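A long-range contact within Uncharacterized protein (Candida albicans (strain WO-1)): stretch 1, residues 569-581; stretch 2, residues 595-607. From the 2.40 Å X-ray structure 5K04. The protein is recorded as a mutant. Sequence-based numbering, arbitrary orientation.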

# COMPACT_ATOMS: atom_id res chain seq x y z
N VAL A 569 16.33 5.53 -1.09
CA VAL A 569 15.36 5.92 -2.10
C VAL A 569 15.68 7.33 -2.56
O VAL A 569 16.27 8.13 -1.82
CB VAL A 569 13.92 5.83 -1.56
CG1 VAL A 569 13.57 4.36 -1.18
CG2 VAL A 569 13.73 6.78 -0.37
N ASN A 570 15.29 7.64 -3.80
CA ASN A 570 15.45 8.98 -4.39
C ASN A 570 14.20 9.27 -5.23
O ASN A 570 14.14 8.91 -6.41
CB ASN A 570 16.73 9.09 -5.22
CG ASN A 570 17.06 10.54 -5.59
OD1 ASN A 570 16.22 11.43 -5.46
ND2 ASN A 570 18.28 10.78 -6.04
N ASP A 571 13.23 9.95 -4.61
CA ASP A 571 11.92 10.08 -5.24
C ASP A 571 11.91 11.11 -6.36
O ASP A 571 11.20 10.93 -7.36
CB ASP A 571 10.85 10.43 -4.20
CG ASP A 571 10.68 9.34 -3.13
OD1 ASP A 571 11.28 8.24 -3.28
OD2 ASP A 571 9.96 9.58 -2.14
N VAL A 572 12.69 12.18 -6.22
CA VAL A 572 12.73 13.18 -7.28
C VAL A 572 13.43 12.64 -8.53
O VAL A 572 13.03 12.95 -9.65
CB VAL A 572 13.40 14.46 -6.76
CG1 VAL A 572 13.64 15.42 -7.90
CG2 VAL A 572 12.49 15.11 -5.69
N ALA A 573 14.45 11.80 -8.35
CA ALA A 573 15.12 11.22 -9.51
C ALA A 573 14.17 10.33 -10.30
O ALA A 573 14.19 10.32 -11.54
CB ALA A 573 16.36 10.44 -9.06
N THR A 574 13.33 9.57 -9.60
CA THR A 574 12.31 8.75 -10.25
C THR A 574 11.46 9.58 -11.20
O THR A 574 11.27 9.21 -12.36
CB THR A 574 11.43 8.10 -9.18
OG1 THR A 574 12.24 7.25 -8.37
CG2 THR A 574 10.31 7.29 -9.80
N LYS A 575 10.97 10.73 -10.73
CA LYS A 575 10.18 11.58 -11.61
C LYS A 575 11.00 12.08 -12.80
O LYS A 575 10.52 12.11 -13.94
CB LYS A 575 9.61 12.76 -10.83
CG LYS A 575 8.79 13.70 -11.72
CD LYS A 575 8.11 14.82 -10.93
CE LYS A 575 6.99 14.28 -10.05
NZ LYS A 575 6.13 15.37 -9.52
N LEU A 576 12.26 12.45 -12.55
CA LEU A 576 13.10 13.00 -13.61
C LEU A 576 13.45 11.95 -14.64
O LEU A 576 13.53 12.25 -15.84
CB LEU A 576 14.36 13.62 -13.00
CG LEU A 576 14.14 14.91 -12.21
CD1 LEU A 576 15.41 15.30 -11.43
CD2 LEU A 576 13.72 16.01 -13.17
N LYS A 577 13.70 10.71 -14.18
CA LYS A 577 13.94 9.62 -15.11
C LYS A 577 12.78 9.47 -16.07
O LYS A 577 12.98 9.33 -17.28
CB LYS A 577 14.16 8.31 -14.34
CG LYS A 577 15.46 8.27 -13.53
CD LYS A 577 16.69 8.54 -14.38
CE LYS A 577 17.98 8.25 -13.61
NZ LYS A 577 18.19 6.79 -13.26
N LEU A 578 11.55 9.53 -15.55
CA LEU A 578 10.37 9.37 -16.40
C LEU A 578 10.22 10.55 -17.35
O LEU A 578 9.83 10.37 -18.51
CB LEU A 578 9.13 9.19 -15.53
CG LEU A 578 9.22 7.98 -14.60
CD1 LEU A 578 7.92 7.79 -13.84
CD2 LEU A 578 9.57 6.72 -15.38
N LEU A 579 10.54 11.76 -16.89
CA LEU A 579 10.60 12.90 -17.79
C LEU A 579 11.63 12.67 -18.88
O LEU A 579 11.34 12.87 -20.08
CB LEU A 579 10.91 14.18 -17.02
CG LEU A 579 9.82 14.53 -16.00
CD1 LEU A 579 10.17 15.79 -15.23
CD2 LEU A 579 8.50 14.70 -16.71
N VAL A 580 12.84 12.24 -18.50
CA VAL A 580 13.89 11.98 -19.48
C VAL A 580 13.35 11.10 -20.60
O VAL A 580 13.43 11.45 -21.78
CB VAL A 580 15.12 11.32 -18.81
CG1 VAL A 580 16.08 10.75 -19.87
CG2 VAL A 580 15.86 12.31 -17.93
N TYR A 581 12.78 9.96 -20.24
CA TYR A 581 12.30 9.04 -21.26
C TYR A 581 11.13 9.65 -22.04
O TYR A 581 11.01 9.45 -23.25
CB TYR A 581 11.92 7.70 -20.62
CG TYR A 581 13.14 6.86 -20.29
CD1 TYR A 581 13.76 6.07 -21.26
CD2 TYR A 581 13.69 6.86 -19.01
CE1 TYR A 581 14.88 5.30 -20.98
CE2 TYR A 581 14.81 6.09 -18.72
CZ TYR A 581 15.41 5.32 -19.71
OH TYR A 581 16.53 4.57 -19.41
N LYS A 595 10.46 22.31 -19.37
CA LYS A 595 10.16 23.30 -18.35
C LYS A 595 9.83 22.62 -17.02
O LYS A 595 10.31 23.05 -15.96
CB LYS A 595 9.01 24.19 -18.81
CG LYS A 595 9.41 25.17 -19.91
CD LYS A 595 8.18 25.88 -20.48
CE LYS A 595 8.52 26.66 -21.73
NZ LYS A 595 7.31 27.33 -22.29
N VAL A 596 9.04 21.55 -17.05
CA VAL A 596 8.80 20.78 -15.84
C VAL A 596 10.12 20.23 -15.31
O VAL A 596 10.42 20.34 -14.11
CB VAL A 596 7.77 19.67 -16.11
CG1 VAL A 596 7.62 18.77 -14.91
CG2 VAL A 596 6.43 20.27 -16.49
N PHE A 597 10.93 19.66 -16.20
CA PHE A 597 12.23 19.11 -15.82
C PHE A 597 13.07 20.15 -15.09
O PHE A 597 13.66 19.87 -14.03
CB PHE A 597 12.96 18.62 -17.08
CG PHE A 597 14.19 17.79 -16.81
CD1 PHE A 597 15.39 18.37 -16.43
CD2 PHE A 597 14.14 16.42 -16.95
CE1 PHE A 597 16.51 17.60 -16.18
CE2 PHE A 597 15.26 15.64 -16.71
CZ PHE A 597 16.45 16.23 -16.32
N ASN A 598 13.13 21.36 -15.63
CA ASN A 598 14.02 22.38 -15.10
C ASN A 598 13.50 22.97 -13.79
O ASN A 598 14.29 23.34 -12.92
CB ASN A 598 14.23 23.45 -16.16
CG ASN A 598 15.18 24.52 -15.73
OD1 ASN A 598 16.34 24.26 -15.40
ND2 ASN A 598 14.70 25.75 -15.72
N LYS A 599 12.17 23.06 -13.62
CA LYS A 599 11.60 23.47 -12.35
C LYS A 599 11.91 22.47 -11.24
O LYS A 599 12.19 22.85 -10.10
CB LYS A 599 10.08 23.65 -12.49
CG LYS A 599 9.44 24.48 -11.38
CD LYS A 599 7.94 24.66 -11.60
CE LYS A 599 7.44 25.97 -10.99
NZ LYS A 599 7.78 26.10 -9.54
N ILE A 600 11.88 21.18 -11.57
CA ILE A 600 12.13 20.13 -10.60
C ILE A 600 13.61 20.11 -10.19
O ILE A 600 13.92 20.01 -9.00
CB ILE A 600 11.68 18.78 -11.16
CG1 ILE A 600 10.16 18.81 -11.36
CG2 ILE A 600 12.09 17.64 -10.25
CD1 ILE A 600 9.65 17.69 -12.22
N THR A 601 14.53 20.18 -11.16
CA THR A 601 15.95 20.23 -10.83
C THR A 601 16.30 21.48 -10.04
O THR A 601 17.23 21.47 -9.23
CB THR A 601 16.84 20.16 -12.08
OG1 THR A 601 16.54 21.26 -12.96
CG2 THR A 601 16.63 18.86 -12.82
N SER A 602 15.57 22.57 -10.25
CA SER A 602 15.83 23.80 -9.51
C SER A 602 15.57 23.66 -8.01
O SER A 602 16.06 24.47 -7.23
CB SER A 602 14.98 24.94 -10.08
OG SER A 602 15.31 25.18 -11.44
N ASN A 603 14.83 22.63 -7.59
CA ASN A 603 14.42 22.48 -6.19
C ASN A 603 14.62 21.05 -5.68
O ASN A 603 13.88 20.59 -4.81
CB ASN A 603 12.96 22.89 -6.02
CG ASN A 603 12.69 24.33 -6.43
OD1 ASN A 603 12.96 25.27 -5.67
ND2 ASN A 603 12.15 24.52 -7.64
N ALA A 604 15.65 20.36 -6.19
CA ALA A 604 15.71 18.90 -6.18
C ALA A 604 16.32 18.25 -4.93
O ALA A 604 16.00 17.09 -4.64
CB ALA A 604 16.48 18.41 -7.40
N LYS A 605 17.23 18.91 -4.21
CA LYS A 605 17.84 18.36 -2.97
C LYS A 605 18.76 17.15 -3.23
O LYS A 605 18.70 16.15 -2.53
CB LYS A 605 16.77 17.99 -1.93
CG LYS A 605 16.14 19.22 -1.29
CD LYS A 605 14.75 18.97 -0.72
CE LYS A 605 14.17 20.24 -0.08
NZ LYS A 605 14.16 21.42 -1.02
N PHE A 606 19.67 17.30 -4.19
CA PHE A 606 20.51 16.20 -4.66
C PHE A 606 21.94 16.26 -4.13
O PHE A 606 22.43 17.29 -3.66
CB PHE A 606 20.55 16.19 -6.19
CG PHE A 606 19.32 15.64 -6.85
CD1 PHE A 606 18.55 14.67 -6.23
CD2 PHE A 606 18.95 16.08 -8.12
CE1 PHE A 606 17.42 14.15 -6.87
CE2 PHE A 606 17.81 15.57 -8.77
CZ PHE A 606 17.05 14.60 -8.14
N SER A 607 22.61 15.11 -4.23
CA SER A 607 24.07 15.04 -4.14
C SER A 607 24.73 15.81 -5.28
O SER A 607 24.12 16.10 -6.32
CB SER A 607 24.53 13.58 -4.19
OG SER A 607 24.32 13.04 -5.50

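The two stretches pack as nearly antiparallel helices, 571-581 against the helix that includes 595-601, with an angle of 158° between their directions and axes 10.2 Å apart at closest approach. The chain then leaves the second helix and runs past the N-terminal end of the first, so that Val-572 CA lies 6.5 Å from Ala-604 CA, while deeper in the pair Leu-576 CA lies 6.6 Å from Phe-597 CA. No hydrogen bond crosses between the stretches; the 527 Å² of surface they bury together is held by apolar packing.

Ile-600 is the central knob. Its CA-to-CB bond points toward the first helix, and the side chain, with chi1 m and chi2 t, sits among Val-572, Lys-575, Leu-576 and Leu-579. The two ends of the side chain reach different neighbors: Ile-600 CG2 lies 3.6 Å from Val-572 CG1 and 3.7 Å from Leu-576 CD2, whereas Ile-600 CD1 extends to 3.6 Å from Leu-579 CD1 and 3.5 Å from Lys-575 CD. Lys-575 thus contributes the aliphatic part of its chain, t at chi1 and chi2, while its NZ is hydrogen-bonded elsewhere in the structure.

Leu-576 starts sideways to the partner, but its m, t rotamer brings both methyls into the contact. Leu-576 CD2 sits over one face of the Phe-597 ring, 3.9 Å from its centroid and 14° off the normal, a CH-pi interaction. Leu-576 CD1 instead meets the edge of the other aromatic ring, 3.6 Å from Phe-606 CE2. Phe-597 likewise leaves its backbone sideways; with chi1 t and chi2 at -78°, the ring comes nearer the first helix, and its edge receives Val-580 CG2 at 3.6 Å from CE2 and Leu-579 CB at 3.9 Å from CD2. Leu-579, also m, t, points toward the partner and places CD1 3.9 Å from Val-596 CG1.

Phe-606 closes the contact at the start of the first helix. Its chi1 is m and chi2 is -30°, bringing the end of the ring nearer although CA-to-CB points sideways. Val-572, with chi1 t, sets CG1 3.5 Å from Phe-606 CZ, and the same methyl reaches Ala-604 CB at 4.2 Å. The ring edge also faces the helix cap: Asn-570 OD1 lies 3.3 Å from Phe-606 CE1. With chi1 t, that Asn-570 OD1 accepts a weak capping bond from Ala-573 N at 3.4 Å, so a single carbonyl oxygen both caps the helix and abuts the electropositive rim of the ring.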